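Local atomic coordinates of peptidase, M20/M25/M40 family (PDB entry 4EWT), a protein that probably hydrolyses the amide bond of N-acyl amino acids or related compounds, as a dimanganese amidohydrolase of the M20 peptidase family. Residues Ala77-Thr88 with Gly98-Thr109; Gln135-Lys146 with Pro331-Ala339. All coordinates share one frame; numbering follows the deposited sequence.

Contact 1 (Ala77-Thr88 with Gly98-Thr109); sequences ADFDALPITEDT and GVMHACGHDAHT. With MN (manganese (II) ion), chain F; MN (manganese (II) ion), chain E.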
loop_
_atom_site.group_PDB
_atom_site.type_symbol
_atom_site.label_atom_id
_atom_site.label_comp_id
_atom_site.label_asym_id
_atom_site.label_seq_id
_atom_site.Cartn_x
_atom_site.Cartn_y
_atom_site.Cartn_z
ATOM N N ALA A 77 37.677 -19.202 -19.379
ATOM C CA ALA A 77 36.934 -20.273 -18.703
ATOM C C ALA A 77 37.050 -20.105 -17.196
ATOM O O ALA A 77 38.149 -19.948 -16.672
ATOM C CB ALA A 77 37.463 -21.652 -19.115
ATOM N N ASP A 78 35.917 -20.144 -16.501
ATOM C CA ASP A 78 35.906 -20.071 -15.032
ATOM C C ASP A 78 35.895 -21.466 -14.405
ATOM O O ASP A 78 35.518 -22.446 -15.067
ATOM C CB ASP A 78 34.759 -19.187 -14.501
ATOM C CG ASP A 78 33.449 -19.370 -15.268
ATOM O OD1 ASP A 78 33.343 -20.258 -16.148
ATOM O OD2 ASP A 78 32.506 -18.613 -14.980
ATOM N N PHE A 79 36.343 -21.564 -13.153
ATOM C CA PHE A 79 36.494 -22.880 -12.520
ATOM C C PHE A 79 36.032 -23.048 -11.067
ATOM O O PHE A 79 36.235 -24.121 -10.481
ATOM C CB PHE A 79 37.914 -23.435 -12.705
ATOM C CG PHE A 79 39.003 -22.624 -12.046
ATOM C CD1 PHE A 79 39.351 -22.845 -10.713
ATOM C CD2 PHE A 79 39.732 -21.691 -12.780
ATOM C CE1 PHE A 79 40.389 -22.127 -10.115
ATOM C CE2 PHE A 79 40.777 -20.969 -12.191
ATOM C CZ PHE A 79 41.105 -21.186 -10.856
ATOM N N ASP A 80 35.410 -22.019 -10.496
ATOM C CA ASP A 80 34.867 -22.124 -9.138
ATOM C C ASP A 80 33.525 -22.849 -9.130
ATOM O O ASP A 80 32.778 -22.816 -10.117
ATOM C CB ASP A 80 34.744 -20.747 -8.455
ATOM C CG ASP A 80 33.844 -19.774 -9.221
ATOM O OD1 ASP A 80 33.773 -19.834 -10.473
ATOM O OD2 ASP A 80 33.222 -18.915 -8.560
ATOM N N ALA A 81 33.234 -23.507 -8.012
ATOM C CA ALA A 81 31.965 -24.208 -7.818
ATOM C C ALA A 81 31.074 -23.457 -6.821
ATOM O O ALA A 81 31.412 -22.348 -6.412
ATOM C CB ALA A 81 32.217 -25.629 -7.358
ATOM N N LEU A 82 29.957 -24.071 -6.424
ATOM C CA LEU A 82 28.946 -23.421 -5.575
ATOM C C LEU A 82 28.647 -24.199 -4.281
ATOM O O LEU A 82 28.869 -25.412 -4.233
ATOM C CB LEU A 82 27.650 -23.244 -6.369
ATOM C CG LEU A 82 27.631 -22.204 -7.485
ATOM C CD1 LEU A 82 26.636 -22.615 -8.560
ATOM C CD2 LEU A 82 27.297 -20.833 -6.923
ATOM N N PRO A 83 28.142 -23.505 -3.231
ATOM C CA PRO A 83 27.751 -24.169 -1.976
ATOM C C PRO A 83 26.401 -24.898 -2.090
ATOM O O PRO A 83 25.399 -24.453 -1.524
ATOM C CB PRO A 83 27.656 -23.004 -0.980
ATOM C CG PRO A 83 27.274 -21.826 -1.824
ATOM C CD PRO A 83 28.001 -22.035 -3.136
ATOM N N ILE A 84 26.394 -26.012 -2.820
ATOM C CA ILE A 84 25.172 -26.755 -3.133
ATOM C C ILE A 84 25.410 -28.258 -2.971
ATOM O O ILE A 84 26.412 -28.791 -3.457
ATOM C CB ILE A 84 24.689 -26.440 -4.583
ATOM C CG1 ILE A 84 24.173 -24.994 -4.680
ATOM C CG2 ILE A 84 23.615 -27.423 -5.044
ATOM C CD1 ILE A 84 24.284 -24.394 -6.053
ATOM N N THR A 85 24.466 -28.939 -2.358
ATOM C CA THR A 85 24.554 -30.355 -2.157
ATOM C C THR A 85 24.075 -31.087 -3.377
ATOM O O THR A 85 22.926 -30.990 -3.721
ATOM C CB THR A 85 23.707 -30.738 -0.964
ATOM O OG1 THR A 85 24.362 -30.284 0.212
ATOM C CG2 THR A 85 23.549 -32.202 -0.900
ATOM N N GLU A 86 24.970 -31.830 -4.034
ATOM C CA GLU A 86 24.670 -32.456 -5.328
ATOM C C GLU A 86 23.690 -33.620 -5.193
ATOM O O GLU A 86 23.813 -34.455 -4.294
ATOM C CB GLU A 86 25.949 -32.890 -6.056
ATOM C CG GLU A 86 25.699 -33.523 -7.437
ATOM C CD GLU A 86 26.927 -33.564 -8.341
ATOM O OE1 GLU A 86 28.021 -33.126 -7.918
ATOM O OE2 GLU A 86 26.790 -34.039 -9.490
ATOM N N ASP A 87 22.775 -33.709 -6.134
ATOM C CA ASP A 87 21.699 -34.648 -6.092
ATOM C C ASP A 87 21.438 -35.459 -7.305
ATOM O O ASP A 87 20.462 -36.156 -7.432
ATOM C CB ASP A 87 20.498 -33.989 -5.488
ATOM C CG ASP A 87 19.814 -34.858 -4.516
ATOM O OD1 ASP A 87 20.488 -35.306 -3.564
ATOM O OD2 ASP A 87 18.619 -35.096 -4.715
ATOM N N THR A 88 22.209 -35.117 -8.308
ATOM C CA THR A 88 22.555 -35.990 -9.360
ATOM C C THR A 88 22.922 -37.149 -8.446
ATOM O O THR A 88 23.385 -36.923 -7.342
ATOM C CB THR A 88 23.782 -35.395 -10.081
ATOM O OG1 THR A 88 23.612 -33.976 -10.189
ATOM C CG2 THR A 88 23.838 -35.893 -11.408
ATOM N N GLY A 98 28.538 -30.739 0.269
ATOM C CA GLY A 98 27.935 -29.410 0.299
ATOM C C GLY A 98 28.387 -28.476 -0.809
ATOM O O GLY A 98 27.881 -27.361 -0.922
ATOM N N VAL A 99 29.348 -28.909 -1.617
ATOM C CA VAL A 99 29.742 -28.134 -2.795
ATOM C C VAL A 99 29.612 -28.946 -4.088
ATOM O O VAL A 99 29.795 -30.164 -4.080
ATOM C CB VAL A 99 31.115 -27.367 -2.613
ATOM C CG1 VAL A 99 31.941 -27.950 -1.494
ATOM C CG2 VAL A 99 31.921 -27.272 -3.914
ATOM N N MET A 100 29.253 -28.246 -5.170
ATOM C CA MET A 100 28.906 -28.835 -6.467
ATOM C C MET A 100 29.183 -27.870 -7.628
ATOM O O MET A 100 28.898 -26.667 -7.522
ATOM C CB MET A 100 27.415 -29.192 -6.480
ATOM C CG MET A 100 26.873 -29.644 -7.832
ATOM S SD MET A 100 25.071 -29.750 -7.875
ATOM C CE MET A 100 24.861 -30.382 -9.540
ATOM N N HIS A 101 29.709 -28.397 -8.737
ATOM C CA HIS A 101 29.787 -27.629 -9.986
ATOM C C HIS A 101 28.412 -27.543 -10.654
ATOM O O HIS A 101 28.140 -28.255 -11.632
ATOM C CB HIS A 101 30.820 -28.212 -10.952
ATOM C CG HIS A 101 32.205 -27.684 -10.748
ATOM N ND1 HIS A 101 32.542 -26.366 -10.979
ATOM C CD2 HIS A 101 33.341 -28.301 -10.344
ATOM C CE1 HIS A 101 33.826 -26.192 -10.720
ATOM N NE2 HIS A 101 34.333 -27.350 -10.330
ATOM N N ALA A 102 27.563 -26.664 -10.113
ATOM C CA ALA A 102 26.178 -26.526 -10.542
ATOM C C ALA A 102 25.960 -25.486 -11.650
ATOM O O ALA A 102 24.812 -25.129 -11.937
ATOM C CB ALA A 102 25.278 -26.213 -9.325
ATOM N N CYS A 103 27.047 -25.010 -12.265
ATOM C CA CYS A 103 26.973 -23.995 -13.337
ATOM C C CYS A 103 27.817 -24.360 -14.570
ATOM O O CYS A 103 27.964 -23.552 -15.493
ATOM C CB CYS A 103 27.379 -22.613 -12.809
ATOM S SG CYS A 103 26.588 -21.204 -13.643
ATOM N N GLY A 104 28.375 -25.570 -14.575
ATOM C CA GLY A 104 29.097 -26.094 -15.731
ATOM C C GLY A 104 30.508 -25.557 -15.869
ATOM O O GLY A 104 31.112 -25.668 -16.935
ATOM N N HIS A 105 31.036 -24.982 -14.789
ATOM C CA HIS A 105 32.399 -24.438 -14.778
ATOM C C HIS A 105 33.452 -25.543 -14.941
ATOM O O HIS A 105 34.522 -25.309 -15.492
ATOM C CB HIS A 105 32.660 -23.643 -13.494
ATOM C CG HIS A 105 31.876 -22.371 -13.388
ATOM N ND1 HIS A 105 32.118 -21.433 -12.406
ATOM C CD2 HIS A 105 30.859 -21.877 -14.135
ATOM C CE1 HIS A 105 31.287 -20.421 -12.551
ATOM N NE2 HIS A 105 30.510 -20.666 -13.589
ATOM N N ASP A 106 33.139 -26.743 -14.455
ATOM C CA ASP A 106 33.970 -27.918 -14.715
ATOM C C ASP A 106 34.034 -28.208 -16.220
ATOM O O ASP A 106 35.110 -28.509 -16.754
ATOM C CB ASP A 106 33.446 -29.139 -13.952
ATOM C CG ASP A 106 31.978 -29.437 -14.246
ATOM O OD1 ASP A 106 31.195 -28.493 -14.517
ATOM O OD2 ASP A 106 31.613 -30.624 -14.211
ATOM N N ALA A 107 32.888 -28.092 -16.895
ATOM C CA ALA A 107 32.830 -28.286 -18.342
ATOM C C ALA A 107 33.539 -27.163 -19.094
ATOM O O ALA A 107 34.223 -27.421 -20.075
ATOM C CB ALA A 107 31.398 -28.423 -18.814
ATOM N N HIS A 108 33.403 -25.922 -18.630
ATOM C CA HIS A 108 34.159 -24.829 -19.228
ATOM C C HIS A 108 35.677 -25.068 -19.153
ATOM O O HIS A 108 36.394 -24.871 -20.132
ATOM C CB HIS A 108 33.801 -23.488 -18.601
ATOM C CG HIS A 108 32.345 -23.146 -18.694
ATOM N ND1 HIS A 108 31.731 -22.285 -17.812
ATOM C CD2 HIS A 108 31.381 -23.558 -19.552
ATOM C CE1 HIS A 108 30.452 -22.173 -18.127
ATOM N NE2 HIS A 108 30.212 -22.942 -19.173
ATOM N N THR A 109 36.147 -25.507 -17.990
ATOM C CA THR A 109 37.567 -25.771 -17.788
ATOM C C THR A 109 38.036 -26.945 -18.656
ATOM O O THR A 109 39.083 -26.873 -19.305
ATOM C CB THR A 109 37.852 -26.004 -16.291
ATOM O OG1 THR A 109 37.366 -24.873 -15.560
ATOM C CG2 THR A 109 39.345 -26.174 -16.015
HETATM MN MN MN F . 28.601 -19.806 -14.502
HETATM MN MN MN E . 26.548 -19.576 -11.829
HETATM O O HOH W 1 30.141 -18.371 -15.319
HETATM O O HOH W 2 29.912 -31.383 -8.805
HETATM O O HOH W 3 27.970 -17.967 -12.969
#
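D78 meets two histidines. With H108 its carboxylate lies nearly coplanar, planes 10° apart, and OD1 accepts from H108 ND1 at 3.1 Å, H108 NE2 being turned to V165. Over H105 it is stacked, OD2 sitting 3.1 Å above the ring plane, towards its rim. D80 comes to the opposite end of the H105 ring from the metal: ND1 makes two weak bonds, to D80 O at 2.8 Å and D80 OD1 at 3.0 Å, while S30 takes D80 OD2. Small A81 rests its CB over the centre of the H101 ring. L82 and M100 form a single hydrogen-bonded antiparallel pair.

M100, fully extended, is packed tightly against I84 and E86, its SD 3.7 Å from E86 CB, while the E86 carboxylate turns to H24 and S94. The packing slackens at P83, T85 and G98, which border solvent.

H105 NE2 binds one manganese at 2.3 Å; C103 SG lies 2.6 Å from that ion and 2.4 Å from the other, bridging them. With ND1 directed at D80, H105 leaves the NE2 lone pair for manganese. D78 OD2 meets a water on the same ion, so D78 and D80 are second-shell groups that would steady the ring.

Contact 2 (Gln135-Lys146 with Pro331-Ala339); sequences QPAEEVPPGGAK and PSEDFAYYA. With MN (manganese (II) ion), chain E.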
loop_
_atom_site.group_PDB
_atom_site.type_symbol
_atom_site.label_atom_id
_atom_site.label_comp_id
_atom_site.label_asym_id
_atom_site.label_seq_id
_atom_site.Cartn_x
_atom_site.Cartn_y
_atom_site.Cartn_z
ATOM N N GLN A 135 39.746 -18.664 -14.772
ATOM C CA GLN A 135 39.301 -17.722 -13.744
ATOM C C GLN A 135 38.628 -18.396 -12.549
ATOM O O GLN A 135 37.706 -19.190 -12.723
ATOM C CB GLN A 135 38.346 -16.689 -14.359
ATOM C CG GLN A 135 38.003 -15.509 -13.452
ATOM C CD GLN A 135 36.685 -14.866 -13.817
ATOM O OE1 GLN A 135 36.530 -14.293 -14.899
ATOM N NE2 GLN A 135 35.716 -14.962 -12.916
ATOM N N PRO A 136 39.093 -18.079 -11.328
ATOM C CA PRO A 136 38.403 -18.498 -10.116
ATOM C C PRO A 136 37.321 -17.489 -9.725
ATOM O O PRO A 136 37.177 -16.447 -10.375
ATOM C CB PRO A 136 39.516 -18.463 -9.069
ATOM C CG PRO A 136 40.375 -17.343 -9.497
ATOM C CD PRO A 136 40.363 -17.400 -11.012
ATOM N N ALA A 137 36.565 -17.816 -8.681
ATOM C CA ALA A 137 35.775 -16.829 -7.933
ATOM C C ALA A 137 34.722 -16.059 -8.742
ATOM O O ALA A 137 34.369 -14.941 -8.384
ATOM C CB ALA A 137 36.721 -15.850 -7.214
ATOM N N GLU A 138 34.213 -16.660 -9.813
ATOM C CA GLU A 138 33.179 -16.020 -10.636
ATOM C C GLU A 138 31.873 -15.816 -9.856
ATOM O O GLU A 138 31.195 -14.808 -10.028
ATOM C CB GLU A 138 32.931 -16.839 -11.917
ATOM C CG GLU A 138 31.992 -16.188 -12.946
ATOM C CD GLU A 138 30.507 -16.312 -12.603
ATOM O OE1 GLU A 138 30.102 -17.346 -12.013
ATOM O OE2 GLU A 138 29.742 -15.370 -12.930
ATOM N N GLU A 139 31.541 -16.766 -8.986
ATOM C CA GLU A 139 30.201 -16.861 -8.396
ATOM C C GLU A 139 29.885 -15.909 -7.247
ATOM O O GLU A 139 28.712 -15.580 -7.011
ATOM C CB GLU A 139 29.927 -18.301 -7.952
ATOM C CG GLU A 139 29.875 -19.296 -9.106
ATOM C CD GLU A 139 28.619 -19.167 -9.959
ATOM O OE1 GLU A 139 27.847 -18.196 -9.795
ATOM O OE2 GLU A 139 28.404 -20.051 -10.816
ATOM N N VAL A 140 30.918 -15.494 -6.519
ATOM C CA VAL A 140 30.727 -14.702 -5.300
ATOM C C VAL A 140 31.451 -13.358 -5.414
ATOM O O VAL A 140 32.647 -13.330 -5.688
ATOM C CB VAL A 140 31.209 -15.466 -4.032
ATOM C CG1 VAL A 140 30.793 -14.731 -2.760
ATOM C CG2 VAL A 140 30.674 -16.890 -4.016
ATOM N N PRO A 141 30.715 -12.238 -5.228
ATOM C CA PRO A 141 31.322 -10.898 -5.174
ATOM C C PRO A 141 32.471 -10.847 -4.154
ATOM O O PRO A 141 32.368 -11.473 -3.096
ATOM C CB PRO A 141 30.165 -10.005 -4.710
ATOM C CG PRO A 141 28.931 -10.714 -5.154
ATOM C CD PRO A 141 29.242 -12.189 -5.112
ATOM N N PRO A 142 33.562 -10.109 -4.453
ATOM C CA PRO A 142 33.807 -9.227 -5.603
ATOM C C PRO A 142 34.137 -9.952 -6.913
ATOM O O PRO A 142 34.229 -9.310 -7.956
ATOM C CB PRO A 142 35.008 -8.399 -5.144
ATOM C CG PRO A 142 35.764 -9.319 -4.255
ATOM C CD PRO A 142 34.734 -10.162 -3.554
ATOM N N GLY A 143 34.311 -11.269 -6.857
ATOM C CA GLY A 143 34.556 -12.069 -8.052
ATOM C C GLY A 143 36.024 -12.205 -8.405
ATOM O O GLY A 143 36.890 -11.627 -7.746
ATOM N N GLY A 144 36.301 -12.970 -9.456
ATOM C CA GLY A 144 37.670 -13.217 -9.903
ATOM C C GLY A 144 38.134 -12.312 -11.030
ATOM O O GLY A 144 39.307 -11.915 -11.066
ATOM N N ALA A 145 37.217 -11.988 -11.946
ATOM C CA ALA A 145 37.543 -11.201 -13.136
ATOM C C ALA A 145 38.197 -9.888 -12.752
ATOM O O ALA A 145 39.209 -9.491 -13.337
ATOM C CB ALA A 145 36.304 -10.958 -13.975
ATOM N N LYS A 146 37.604 -9.237 -11.753
ATOM C CA LYS A 146 38.089 -7.987 -11.193
ATOM C C LYS A 146 39.538 -8.128 -10.728
ATOM O O LYS A 146 40.407 -7.399 -11.196
ATOM C CB LYS A 146 37.174 -7.560 -10.031
ATOM C CG LYS A 146 37.257 -6.103 -9.637
ATOM C CD LYS A 146 36.144 -5.757 -8.639
ATOM C CE LYS A 146 36.282 -4.343 -8.100
ATOM N NZ LYS A 146 35.978 -3.318 -9.140
ATOM N N PRO A 331 20.648 -14.339 -15.340
ATOM C CA PRO A 331 21.668 -14.243 -14.288
ATOM C C PRO A 331 22.769 -13.209 -14.561
ATOM O O PRO A 331 22.971 -12.798 -15.705
ATOM C CB PRO A 331 22.262 -15.655 -14.243
ATOM C CG PRO A 331 22.049 -16.197 -15.580
ATOM C CD PRO A 331 20.781 -15.590 -16.109
ATOM N N SER A 332 23.459 -12.785 -13.509
ATOM C CA SER A 332 24.587 -11.891 -13.681
ATOM C C SER A 332 25.827 -12.760 -13.848
ATOM O O SER A 332 25.822 -13.945 -13.493
ATOM C CB SER A 332 24.717 -10.903 -12.514
ATOM O OG SER A 332 25.657 -11.382 -11.566
ATOM N N GLU A 333 26.876 -12.178 -14.414
ATOM C CA GLU A 333 28.040 -12.921 -14.836
ATOM C C GLU A 333 29.225 -11.968 -14.733
ATOM O O GLU A 333 29.160 -10.845 -15.250
ATOM C CB GLU A 333 27.813 -13.408 -16.279
ATOM C CG GLU A 333 29.033 -13.882 -17.037
ATOM C CD GLU A 333 29.709 -15.067 -16.402
ATOM O OE1 GLU A 333 29.023 -16.091 -16.193
ATOM O OE2 GLU A 333 30.921 -14.966 -16.112
ATOM N N ASP A 334 30.303 -12.392 -14.074
ATOM C CA ASP A 334 31.436 -11.479 -13.906
ATOM C C ASP A 334 32.344 -11.326 -15.128
ATOM O O ASP A 334 33.226 -10.466 -15.148
ATOM C CB ASP A 334 32.181 -11.679 -12.571
ATOM C CG ASP A 334 33.416 -12.554 -12.681
ATOM O OD1 ASP A 334 33.579 -13.284 -13.682
ATOM O OD2 ASP A 334 34.229 -12.507 -11.727
ATOM N N PHE A 335 32.082 -12.118 -16.162
ATOM C CA PHE A 335 32.653 -11.866 -17.487
ATOM C C PHE A 335 32.389 -10.421 -17.905
ATOM O O PHE A 335 33.139 -9.850 -18.700
ATOM C CB PHE A 335 32.066 -12.820 -18.532
ATOM C CG PHE A 335 32.713 -12.714 -19.886
ATOM C CD1 PHE A 335 33.815 -13.502 -20.206
ATOM C CD2 PHE A 335 32.212 -11.831 -20.851
ATOM C CE1 PHE A 335 34.424 -13.415 -21.444
ATOM C CE2 PHE A 335 32.807 -11.733 -22.097
ATOM C CZ PHE A 335 33.927 -12.530 -22.400
ATOM N N ALA A 336 31.320 -9.840 -17.359
ATOM C CA ALA A 336 30.932 -8.465 -17.679
ATOM C C ALA A 336 32.039 -7.457 -17.402
ATOM O O ALA A 336 32.099 -6.413 -18.049
ATOM C CB ALA A 336 29.680 -8.088 -16.931
ATOM N N TYR A 337 32.892 -7.762 -16.426
ATOM C CA TYR A 337 34.078 -6.958 -16.138
ATOM C C TYR A 337 35.087 -6.948 -17.283
ATOM O O TYR A 337 35.629 -5.893 -17.598
ATOM C CB TYR A 337 34.761 -7.413 -14.844
ATOM C CG TYR A 337 34.061 -6.951 -13.579
ATOM C CD1 TYR A 337 33.942 -5.596 -13.279
ATOM C CD2 TYR A 337 33.546 -7.875 -12.673
ATOM C CE1 TYR A 337 33.303 -5.173 -12.111
ATOM C CE2 TYR A 337 32.921 -7.474 -11.513
ATOM C CZ TYR A 337 32.797 -6.125 -11.239
ATOM O OH TYR A 337 32.171 -5.739 -10.083
ATOM N N TYR A 338 35.339 -8.104 -17.907
ATOM C CA TYR A 338 36.164 -8.150 -19.124
ATOM C C TYR A 338 35.507 -7.329 -20.217
ATOM O O TYR A 338 36.162 -6.538 -20.898
ATOM C CB TYR A 338 36.341 -9.582 -19.661
ATOM C CG TYR A 338 36.884 -10.556 -18.665
ATOM C CD1 TYR A 338 38.206 -10.472 -18.233
ATOM C CD2 TYR A 338 36.086 -11.573 -18.161
ATOM C CE1 TYR A 338 38.705 -11.351 -17.318
ATOM C CE2 TYR A 338 36.582 -12.467 -17.242
ATOM C CZ TYR A 338 37.900 -12.348 -16.825
ATOM O OH TYR A 338 38.420 -13.228 -15.906
ATOM N N ALA A 339 34.197 -7.531 -20.368
ATOM C CA ALA A 339 33.432 -6.938 -21.450
ATOM C C ALA A 339 33.382 -5.409 -21.365
ATOM O O ALA A 339 32.996 -4.748 -22.323
ATOM C CB ALA A 339 32.038 -7.533 -21.489
HETATM MN MN MN E . 26.548 -19.576 -11.829
HETATM O O HOH W 3 27.970 -17.967 -12.969
HETATM O O HOH W 4 34.879 -10.000 -10.654
#
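Q135 and D334 come from opposite directions, with amide and carboxylate planes 53° apart. Q135 NE2 donates to D334 OD1 at 2.8 Å, using that oxygen's syn lone pair and staying close to the amide plane. Q135 OE1 lies at the edge of the Y338 ring, in its plane, and accepts from OH; the modelled separation is too short to trust. OE1 also accepts from R76, and an amide suits this place because it donates to D334 while accepting on its oxygen.

D334 OD2 faces the start of helix 144-150. A145 N donates to it at 3.0 Å from above the carboxylate plane, G144 N adds a weak bond, and a water links it to P142 O and K146 N. G143 has no side chain to crowd this oxygen. A145 CB covers one face of the Y338 ring, 3.5 Å from CZ.

With its CG anti to the backbone N (chi1 -173°), E138 slides past D334 in the opposite sense, their carboxylates perpendicular. Its OE2 takes D334 N at 3.2 Å through the anti lone pair. E138 OE2 also comes within 3.4 Å of E333 OE2, which caps F335 N and forms a salt bridge with R76.

E139 OE2 binds manganese at 2.2 Å, and E138 OE1 accepts from the water that bridges the two manganese ions. R76, also paired with D334, probably offsets the charges of E333 and D334. The backbone N of D334 would thus place E138, probably the general base, as is the acid beside the metal-binding glutamate in M20 relatives.

Contact 1 closes before contact 2 opens along the chain, and their centres lie about 15 Å apart. Both grow from the mixed eight-stranded sheet: strand 72-78 leads into A77-T88, and its parallel neighbour 129-135 into Q135-K146. Helix 105-120 begins within contact 1, and helices 144-150 and 335-341 pack in contact 2. The two join directly, F79 N with Q135 O and D80 OD2 with E139 N, both at 2.8 Å and probably hydrogen-bonded. They share one manganese ion and a bound water; H164 and H362 complete the two metal sites. Residues far apart in sequence thus build one dimetal centre beyond the strand ends.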